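Pseudoperoxidase (PDB 5VIA) binds heme b within a peroxidase-type fold and, being a pseudoperoxidase, probably has little or no true peroxidase activity. Local coordinates at residues A89-I94 with A106-W111; G146-E151 with R267-S272; T182-Y187 with A261-W266. One frame throughout, in Å; residues are numbered along the deposited sequence.

Contact 1: A89-I94 with A106-W111; sequences ASLAAI and AILDQW
Trp-111 meets Ser-90, Leu-91 and Ile-94 where the short helix 105-109 returns against helix 85-99. These are two helices of the largely helical peroxidase fold, joined by a short connection, with Trp-111 just after the second. The indole is met by three side chains of helix 85-99. Trp-111 CG lies anti to its backbone N (chi1 -174°), which sets CG on the side of that helix; chi2 then turns the ring. At the ring edge, Trp-111 NE1 donates to Ser-90 OG over 2.9 Å. The hydroxyl oxygen sits close to the ring plane, 9° out of it. The N-H...O angle is 154°. Ser-90 OG also hydrogen-bonds Asp-87 O, one turn back on the same helix, so the oxygen is held by two bonds. Together with Leu-91 on the face, the bond to NE1 restrains the turn of the ring. Leu-91 crosses the indole at about a right angle. Leu-91 CD2 is 3.7 Å from the centroid of the five-membered ring of Trp-111, a CH-pi contact. Leu-91 CD1 lies 3.8 Å from Trp-111 CH2 on the six-membered part. Ile-94 CD1 approaches Trp-111 CD1 obliquely at 3.6 Å. Ile-94 CD1 is also 3.6 Å from Ile-107 CG2, and these two isoleucines slide past each other in opposite directions. Leu-108 CD1 adds a looser touch on Leu-91 CD2 at 4.1 Å. The contact is buried among other helices. Helix 16-29 packs on Leu-91 through Val-19 and Val-20, and helix 263-279 meets Ile-94 and Ile-107 through Ile-278 and Phe-274.

Contact 2: G146-E151 with R267-S272; sequences GLTEAE and REQFQS
Ser-272 OG donates to Glu-151 OE2 across the contact, at 2.6 Å. The hydroxyl reaches the anti side of the carboxylate oxygen, 22° out of the carboxylate plane. This is the one direct hydrogen bond between 146-151 and 267-272. The other carboxylate oxygen, OE1, faces different partners. Glu-151 OE1 accepts from Thr-148 N at 2.9 Å, with an N-H...O angle of 167°, and forms a salt bridge with Lys-276 NZ, one turn beyond Ser-272. The lysine would favour a negatively charged carboxylate here. Glu-151 N in turn donates to Thr-148 OG1 at 3.1 Å. Thr-148 and Glu-151 thus make a capping box, with Thr-148 as the N-cap of helix 149-155. The same glutamate completes the N-terminal cap and binds helix 263-279.

A water joins the two segments as well. It donates to Gln-269 OE1 at 2.7 Å and hydrogen-bonds Thr-148 OG1 at 2.7 Å. The Gln-269 chain is bent rather than extended. Its amide nitrogen, Gln-269 NE2, donates to Glu-268 OE2, on the preceding residue of the helix, at 3.2 Å.

Van der Waals contact is modest. Ala-150 CB touches Gln-269 OE1 at 3.5 Å, and Glu-151 CG lies near the same oxygen. Glu-151 and Gln-269 cross at about a right angle. Helix 250-261 packs alongside: its Leu-255 meets Ala-150, and its Tyr-259 touches Gln-269 and hydrogen-bonds Ala-150 O.

Contact 3: T182-Y187 with A261-W266; sequences TLNNRY and ADEELW
Leu-183 and Asn-184 pack on the six-membered ring of Trp-266. Leu-183 CD2 touches Trp-266 CH2 at 3.8 Å, its side chain crossing the indole at about a right angle. The backbone then passes over one ring face. Asn-184 C lies 3.8 Å above the Trp-266 plane and Asn-185 N 4.0 Å above it, both offset toward the rim. Asn-185 N is buried here without a polar partner. The far end of the indole is held elsewhere, by a bond from NE1 to Ala-154 O.

Polar groups meet beside the ring. Asn-185 crosses Glu-263 at about a right angle, with Asn-185 ND2 3.7 Å from Glu-263 CB. ND2 hydrogen-bonds Tyr-259 O. A water accepts from Asn-184 ND2 and donates weakly to Glu-263 OE2.

An Asx turn and an N-cap bond lie at the contact. Asn-184 OD1 accepts from Arg-186 N at 3.0 Å, the Asx turn leading into helix 186-194; the donor stands above the carbonyl plane. Asp-262, the N-cap of helix 263-279, accepts through OD1 from Leu-265 N at 3.0 Å. The arrangement belongs to the heme-pocket side of the peroxidase fold: the Leu-183 side chain is about 6 Å from the heme and about 8 Å from that of His-159, an axial ligand of the heme iron.

Overall arrangement
From the N terminus, contact 1 comes first. It closes a short loop between helix 85-99 and helix 105-109, with 11 residues between its segments. The chain then runs on to 146-151, where contact 2 opens. Contact 3 opens at 182-187 and closes at 261-266; contact 2 closes just after, at 267-272. Contact 3 therefore lies within the loop of contact 2, and contact 1 precedes both. Helix 263-279 serves contacts 2 and 3, tying together helix 149-155 and the turn leading into helix 186-194. It also reaches contact 1, since Gln-271 OE1 probably hydrogen-bonds Ala-106 N. Phe-270 touches both Ile-107 and Leu-183, of contacts 1 and 3.

Contact 1: A89-I94 with A106-W111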
loop_
_atom_site.group_PDB
_atom_site.type_symbol
_atom_site.label_atom_id
_atom_site.label_comp_id
_atom_site.label_asym_id
_atom_site.label_seq_id
_atom_site.Cartn_x
_atom_site.Cartn_y
_atom_site.Cartn_z
ATOM N N ALA A 89 8.072 8.424 8.038
ATOM C CA ALA A 89 7.654 7.472 7.016
ATOM C C ALA A 89 6.141 7.501 6.800
ATOM O O ALA A 89 5.671 7.446 5.660
ATOM C CB ALA A 89 8.140 6.059 7.357
ATOM N N SER A 90 5.376 7.602 7.886
ATOM C CA SER A 90 3.920 7.662 7.771
ATOM C C SER A 90 3.459 8.952 7.076
ATOM O O SER A 90 2.478 8.937 6.318
ATOM C CB SER A 90 3.256 7.502 9.147
ATOM O OG SER A 90 3.560 8.610 9.972
ATOM N N LEU A 91 4.172 10.053 7.308
ATOM C CA LEU A 91 3.838 11.335 6.672
ATOM C C LEU A 91 4.187 11.353 5.179
ATOM O O LEU A 91 3.517 12.023 4.373
ATOM C CB LEU A 91 4.539 12.493 7.391
ATOM C CG LEU A 91 3.984 12.843 8.770
ATOM C CD1 LEU A 91 4.834 13.879 9.451
ATOM C CD2 LEU A 91 2.560 13.334 8.667
ATOM N N ALA A 92 5.240 10.625 4.817
ATOM C CA ALA A 92 5.618 10.463 3.416
ATOM C C ALA A 92 4.578 9.646 2.655
ATOM O O ALA A 92 4.303 9.927 1.499
ATOM C CB ALA A 92 7.002 9.827 3.299
ATOM N N ALA A 93 4.016 8.624 3.299
ATOM C CA ALA A 93 2.956 7.840 2.678
ATOM C C ALA A 93 1.739 8.727 2.468
ATOM O O ALA A 93 1.120 8.715 1.396
ATOM C CB ALA A 93 2.590 6.624 3.548
ATOM N N ILE A 94 1.399 9.499 3.500
ATOM C CA ILE A 94 0.278 10.433 3.423
ATOM C C ILE A 94 0.521 11.454 2.312
ATOM O O ILE A 94 -0.396 11.822 1.581
ATOM C CB ILE A 94 0.044 11.130 4.797
ATOM C CG1 ILE A 94 -0.503 10.122 5.821
ATOM C CG2 ILE A 94 -0.925 12.297 4.682
ATOM C CD1 ILE A 94 -0.507 10.655 7.249
ATOM N N ALA A 106 -8.588 13.728 6.112
ATOM C CA ALA A 106 -8.898 13.168 7.427
ATOM C C ALA A 106 -7.714 12.402 8.006
ATOM O O ALA A 106 -7.468 12.448 9.213
ATOM C CB ALA A 106 -10.114 12.265 7.344
ATOM N N ILE A 107 -6.982 11.681 7.157
ATOM C CA ILE A 107 -5.797 10.960 7.621
ATOM C C ILE A 107 -4.799 11.953 8.211
ATOM O O ILE A 107 -4.228 11.717 9.276
ATOM C CB ILE A 107 -5.086 10.194 6.485
ATOM C CG1 ILE A 107 -6.038 9.228 5.774
ATOM C CG2 ILE A 107 -3.905 9.429 7.035
ATOM C CD1 ILE A 107 -5.431 8.592 4.496
ATOM N N LEU A 108 -4.586 13.064 7.511
ATOM C CA LEU A 108 -3.632 14.064 7.983
ATOM C C LEU A 108 -4.143 14.793 9.225
ATOM O O LEU A 108 -3.400 14.966 10.195
ATOM C CB LEU A 108 -3.285 15.062 6.878
ATOM C CG LEU A 108 -2.197 16.062 7.268
ATOM C CD1 LEU A 108 -0.964 15.324 7.773
ATOM C CD2 LEU A 108 -1.842 16.966 6.097
ATOM N N ASP A 109 -5.410 15.197 9.203
ATOM C CA ASP A 109 -6.010 15.914 10.331
ATOM C C ASP A 109 -5.997 15.108 11.634
ATOM O O ASP A 109 -5.852 15.675 12.717
ATOM C CB ASP A 109 -7.438 16.348 9.995
ATOM C CG ASP A 109 -8.100 17.107 11.130
ATOM O OD1 ASP A 109 -7.729 18.277 11.369
ATOM O OD2 ASP A 109 -8.997 16.529 11.781
ATOM N N GLN A 110 -6.132 13.790 11.522
ATOM C CA GLN A 110 -6.176 12.912 12.687
ATOM C C GLN A 110 -4.840 12.236 12.968
ATOM O O GLN A 110 -4.742 11.411 13.879
ATOM C CB GLN A 110 -7.240 11.830 12.496
ATOM C CG GLN A 110 -8.678 12.309 12.619
ATOM C CD GLN A 110 -9.675 11.204 12.300
ATOM O OE1 GLN A 110 -9.310 10.026 12.186
ATOM N NE2 GLN A 110 -10.939 11.580 12.144
ATOM N N TRP A 111 -3.823 12.569 12.172
ATOM C CA TRP A 111 -2.495 11.971 12.324
ATOM C C TRP A 111 -1.967 12.151 13.744
ATOM O O TRP A 111 -2.054 13.239 14.326
ATOM C CB TRP A 111 -1.508 12.588 11.324
ATOM C CG TRP A 111 -0.163 11.916 11.327
ATOM C CD1 TRP A 111 0.156 10.712 10.759
ATOM C CD2 TRP A 111 1.040 12.408 11.928
ATOM N NE1 TRP A 111 1.488 10.431 10.968
ATOM C CE2 TRP A 111 2.051 11.456 11.685
ATOM C CE3 TRP A 111 1.358 13.562 12.651
ATOM C CZ2 TRP A 111 3.361 11.626 12.138
ATOM C CZ3 TRP A 111 2.658 13.731 13.095
ATOM C CH2 TRP A 111 3.643 12.766 12.840
#

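Contact 2: G146-E151 with R267-S272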
loop_
_atom_site.group_PDB
_atom_site.type_symbol
_atom_site.label_atom_id
_atom_site.label_comp_id
_atom_site.label_asym_id
_atom_site.label_seq_id
_atom_site.Cartn_x
_atom_site.Cartn_y
_atom_site.Cartn_z
ATOM N N GLY A 146 -6.739 -4.238 13.354
ATOM C CA GLY A 146 -8.096 -4.693 13.593
ATOM C C GLY A 146 -9.072 -3.978 12.678
ATOM O O GLY A 146 -9.959 -3.257 13.148
ATOM N N LEU A 147 -8.893 -4.170 11.370
ATOM C CA LEU A 147 -9.755 -3.552 10.370
ATOM C C LEU A 147 -11.065 -4.327 10.211
ATOM O O LEU A 147 -11.082 -5.559 10.353
ATOM C CB LEU A 147 -9.040 -3.528 9.005
ATOM C CG LEU A 147 -7.662 -2.893 8.894
ATOM C CD1 LEU A 147 -7.307 -2.728 7.418
ATOM C CD2 LEU A 147 -7.667 -1.563 9.551
ATOM N N THR A 148 -12.151 -3.611 9.909
ATOM C CA THR A 148 -13.418 -4.234 9.517
ATOM C C THR A 148 -13.254 -4.712 8.076
ATOM O O THR A 148 -12.281 -4.335 7.404
ATOM C CB THR A 148 -14.573 -3.225 9.509
ATOM O OG1 THR A 148 -14.291 -2.210 8.526
ATOM C CG2 THR A 148 -14.752 -2.576 10.885
ATOM N N GLU A 149 -14.203 -5.501 7.575
ATOM C CA GLU A 149 -14.094 -5.924 6.179
ATOM C C GLU A 149 -14.209 -4.734 5.218
ATOM O O GLU A 149 -13.526 -4.684 4.191
ATOM C CB GLU A 149 -15.079 -7.051 5.815
ATOM C CG GLU A 149 -14.801 -7.564 4.385
ATOM C CD GLU A 149 -15.487 -8.865 4.032
ATOM O OE1 GLU A 149 -16.710 -8.982 4.252
ATOM O OE2 GLU A 149 -14.795 -9.774 3.514
ATOM N N ALA A 150 -15.041 -3.759 5.569
ATOM C CA ALA A 150 -15.164 -2.536 4.773
ATOM C C ALA A 150 -13.822 -1.806 4.648
ATOM O O ALA A 150 -13.452 -1.343 3.562
ATOM C CB ALA A 150 -16.215 -1.618 5.379
ATOM N N GLU A 151 -13.092 -1.713 5.759
ATOM C CA GLU A 151 -11.791 -1.051 5.766
ATOM C C GLU A 151 -10.761 -1.844 4.961
ATOM O O GLU A 151 -9.960 -1.254 4.220
ATOM C CB GLU A 151 -11.311 -0.820 7.208
ATOM C CG GLU A 151 -12.030 0.345 7.918
ATOM C CD GLU A 151 -11.877 0.320 9.437
ATOM O OE1 GLU A 151 -11.573 -0.755 10.005
ATOM O OE2 GLU A 151 -12.090 1.382 10.073
ATOM N N ARG A 267 -14.194 6.844 0.195
ATOM C CA ARG A 267 -13.206 7.768 0.769
ATOM C C ARG A 267 -13.198 7.738 2.302
ATOM O O ARG A 267 -12.138 7.804 2.943
ATOM C CB ARG A 267 -13.438 9.198 0.286
ATOM C CG ARG A 267 -13.011 9.437 -1.162
ATOM C CD ARG A 267 -12.930 10.926 -1.484
ATOM N NE ARG A 267 -14.221 11.594 -1.387
ATOM C CZ ARG A 267 -14.963 11.938 -2.438
ATOM N NH1 ARG A 267 -14.534 11.676 -3.666
ATOM N NH2 ARG A 267 -16.130 12.547 -2.266
ATOM N N GLU A 268 -14.383 7.636 2.888
ATOM C CA GLU A 268 -14.497 7.589 4.343
ATOM C C GLU A 268 -13.814 6.346 4.899
ATOM O O GLU A 268 -12.998 6.428 5.825
ATOM C CB GLU A 268 -15.971 7.588 4.749
ATOM C CG GLU A 268 -16.183 7.420 6.236
ATOM C CD GLU A 268 -17.637 7.196 6.585
ATOM O OE1 GLU A 268 -18.249 8.115 7.176
ATOM O OE2 GLU A 268 -18.162 6.101 6.272
ATOM N N GLN A 269 -14.148 5.195 4.322
ATOM C CA GLN A 269 -13.603 3.914 4.769
ATOM C C GLN A 269 -12.093 3.813 4.508
ATOM O O GLN A 269 -11.346 3.235 5.305
ATOM C CB GLN A 269 -14.363 2.776 4.082
ATOM C CG GLN A 269 -15.848 2.751 4.459
ATOM C CD GLN A 269 -16.040 2.458 5.937
ATOM O OE1 GLN A 269 -15.355 1.597 6.493
ATOM N NE2 GLN A 269 -16.968 3.173 6.585
ATOM N N PHE A 270 -11.650 4.386 3.393
ATOM C CA PHE A 270 -10.235 4.372 3.042
ATOM C C PHE A 270 -9.412 5.094 4.096
ATOM O O PHE A 270 -8.398 4.585 4.563
ATOM C CB PHE A 270 -10.012 5.054 1.672
ATOM C CG PHE A 270 -8.560 5.169 1.290
ATOM C CD1 PHE A 270 -7.896 4.097 0.728
ATOM C CD2 PHE A 270 -7.855 6.349 1.516
ATOM C CE1 PHE A 270 -6.545 4.189 0.384
ATOM C CE2 PHE A 270 -6.504 6.456 1.168
ATOM C CZ PHE A 270 -5.856 5.371 0.598
ATOM N N GLN A 271 -9.846 6.290 4.468
ATOM C CA GLN A 271 -9.057 7.103 5.381
ATOM C C GLN A 271 -9.061 6.473 6.759
ATOM O O GLN A 271 -8.043 6.477 7.457
ATOM C CB GLN A 271 -9.562 8.555 5.401
ATOM C CG GLN A 271 -9.406 9.242 4.030
ATOM C CD GLN A 271 -9.756 10.711 4.059
ATOM O OE1 GLN A 271 -8.921 11.546 4.401
ATOM N NE2 GLN A 271 -10.987 11.038 3.684
ATOM N N SER A 272 -10.195 5.903 7.142
ATOM C CA SER A 272 -10.268 5.213 8.417
ATOM C C SER A 272 -9.336 3.996 8.446
ATOM O O SER A 272 -8.610 3.771 9.422
ATOM C CB SER A 272 -11.714 4.805 8.715
ATOM O OG SER A 272 -11.735 3.907 9.798
HETATM O O HOH W 1 -15.776 0.088 8.733
#

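Contact 3: T182-Y187 with A261-W266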
loop_
_atom_site.group_PDB
_atom_site.type_symbol
_atom_site.label_atom_id
_atom_site.label_comp_id
_atom_site.label_asym_id
_atom_site.label_seq_id
_atom_site.Cartn_x
_atom_site.Cartn_y
_atom_site.Cartn_z
ATOM N N THR A 182 -3.828 8.479 -10.208
ATOM C CA THR A 182 -4.990 8.946 -9.425
ATOM C C THR A 182 -5.481 7.866 -8.465
ATOM O O THR A 182 -5.926 6.791 -8.902
ATOM C CB THR A 182 -6.144 9.406 -10.336
ATOM O OG1 THR A 182 -5.660 10.396 -11.253
ATOM C CG2 THR A 182 -7.255 10.022 -9.530
ATOM N N LEU A 183 -5.400 8.135 -7.163
ATOM C CA LEU A 183 -5.840 7.147 -6.182
ATOM C C LEU A 183 -7.319 7.374 -5.885
ATOM O O LEU A 183 -7.681 8.213 -5.058
ATOM C CB LEU A 183 -5.002 7.208 -4.900
ATOM C CG LEU A 183 -4.904 5.940 -4.034
ATOM C CD1 LEU A 183 -3.933 6.130 -2.868
ATOM C CD2 LEU A 183 -6.265 5.492 -3.507
ATOM N N ASN A 184 -8.164 6.628 -6.580
ATOM C CA ASN A 184 -9.605 6.688 -6.349
ATOM C C ASN A 184 -10.238 5.304 -6.439
ATOM O O ASN A 184 -9.537 4.296 -6.401
ATOM C CB ASN A 184 -10.276 7.672 -7.309
ATOM C CG ASN A 184 -10.135 7.261 -8.761
ATOM O OD1 ASN A 184 -9.773 6.121 -9.072
ATOM N ND2 ASN A 184 -10.413 8.195 -9.665
ATOM N N ASN A 185 -11.559 5.264 -6.573
ATOM C CA ASN A 185 -12.287 3.994 -6.551
ATOM C C ASN A 185 -12.351 3.297 -7.910
ATOM O O ASN A 185 -13.167 2.399 -8.114
ATOM C CB ASN A 185 -13.706 4.214 -6.023
ATOM C CG ASN A 185 -14.520 5.126 -6.909
ATOM O OD1 ASN A 185 -13.969 5.965 -7.619
ATOM N ND2 ASN A 185 -15.843 4.965 -6.884
ATOM N N ARG A 186 -11.496 3.704 -8.843
ATOM C CA ARG A 186 -11.517 3.097 -10.169
ATOM C C ARG A 186 -11.128 1.618 -10.095
ATOM O O ARG A 186 -11.581 0.812 -10.897
ATOM C CB ARG A 186 -10.589 3.857 -11.126
ATOM C CG ARG A 186 -10.884 3.570 -12.593
ATOM C CD ARG A 186 -10.148 4.523 -13.547
ATOM N NE ARG A 186 -10.085 3.926 -14.883
ATOM C CZ ARG A 186 -9.172 3.028 -15.242
ATOM N NH1 ARG A 186 -8.247 2.641 -14.375
ATOM N NH2 ARG A 186 -9.192 2.514 -16.458
ATOM N N TYR A 187 -10.291 1.281 -9.120
ATOM C CA TYR A 187 -9.891 -0.099 -8.849
ATOM C C TYR A 187 -11.093 -1.055 -8.835
ATOM O O TYR A 187 -11.098 -2.085 -9.521
ATOM C CB TYR A 187 -9.144 -0.145 -7.506
ATOM C CG TYR A 187 -8.902 -1.529 -6.946
ATOM C CD1 TYR A 187 -7.860 -2.329 -7.416
ATOM C CD2 TYR A 187 -9.702 -2.031 -5.929
ATOM C CE1 TYR A 187 -7.637 -3.610 -6.888
ATOM C CE2 TYR A 187 -9.487 -3.302 -5.398
ATOM C CZ TYR A 187 -8.457 -4.084 -5.880
ATOM O OH TYR A 187 -8.259 -5.342 -5.349
ATOM N N ALA A 261 -19.600 2.280 -6.993
ATOM C CA ALA A 261 -20.711 3.183 -7.256
ATOM C C ALA A 261 -20.730 4.396 -6.326
ATOM O O ALA A 261 -21.335 5.421 -6.663
ATOM C CB ALA A 261 -22.030 2.430 -7.144
ATOM N N ASP A 262 -20.097 4.264 -5.158
ATOM C CA ASP A 262 -20.218 5.253 -4.082
ATOM C C ASP A 262 -18.838 5.727 -3.626
ATOM O O ASP A 262 -18.291 5.233 -2.632
ATOM C CB ASP A 262 -21.008 4.661 -2.898
ATOM C CG ASP A 262 -21.452 5.716 -1.895
ATOM O OD1 ASP A 262 -20.847 6.811 -1.866
ATOM O OD2 ASP A 262 -22.407 5.454 -1.129
ATOM N N GLU A 263 -18.280 6.692 -4.352
ATOM C CA GLU A 263 -16.930 7.177 -4.065
ATOM C C GLU A 263 -16.846 7.842 -2.697
ATOM O O GLU A 263 -15.829 7.738 -2.011
ATOM C CB GLU A 263 -16.470 8.159 -5.147
ATOM C CG GLU A 263 -15.007 8.547 -4.998
ATOM C CD GLU A 263 -14.480 9.284 -6.212
ATOM O OE1 GLU A 263 -15.294 9.881 -6.955
ATOM O OE2 GLU A 263 -13.246 9.257 -6.407
ATOM N N GLU A 264 -17.918 8.518 -2.296
ATOM C CA GLU A 264 -17.927 9.201 -1.006
ATOM C C GLU A 264 -17.776 8.205 0.150
ATOM O O GLU A 264 -16.989 8.429 1.084
ATOM C CB GLU A 264 -19.207 10.026 -0.844
ATOM C CG GLU A 264 -19.319 10.719 0.508
ATOM C CD GLU A 264 -20.628 11.473 0.675
ATOM O OE1 GLU A 264 -21.430 11.522 -0.286
ATOM O OE2 GLU A 264 -20.857 12.018 1.776
ATOM N N LEU A 265 -18.529 7.109 0.087
ATOM C CA LEU A 265 -18.437 6.081 1.121
ATOM C C LEU A 265 -17.043 5.480 1.112
ATOM O O LEU A 265 -16.439 5.293 2.169
ATOM C CB LEU A 265 -19.473 4.982 0.899
ATOM C CG LEU A 265 -19.329 3.783 1.842
ATOM C CD1 LEU A 265 -19.518 4.194 3.300
ATOM C CD2 LEU A 265 -20.316 2.701 1.466
ATOM N N TRP A 266 -16.524 5.194 -0.083
ATOM C CA TRP A 266 -15.183 4.633 -0.178
ATOM C C TRP A 266 -14.136 5.540 0.469
ATOM O O TRP A 266 -13.279 5.055 1.213
ATOM C CB TRP A 266 -14.774 4.306 -1.623
ATOM C CG TRP A 266 -13.288 4.059 -1.686
ATOM C CD1 TRP A 266 -12.624 2.932 -1.297
ATOM C CD2 TRP A 266 -12.281 4.995 -2.104
ATOM N NE1 TRP A 266 -11.266 3.100 -1.472
ATOM C CE2 TRP A 266 -11.033 4.358 -1.964
ATOM C CE3 TRP A 266 -12.323 6.304 -2.597
ATOM C CZ2 TRP A 266 -9.835 4.990 -2.287
ATOM C CZ3 TRP A 266 -11.135 6.927 -2.928
ATOM C CH2 TRP A 266 -9.908 6.272 -2.773
HETATM O O HOH W 2 -11.133 10.935 -8.448
#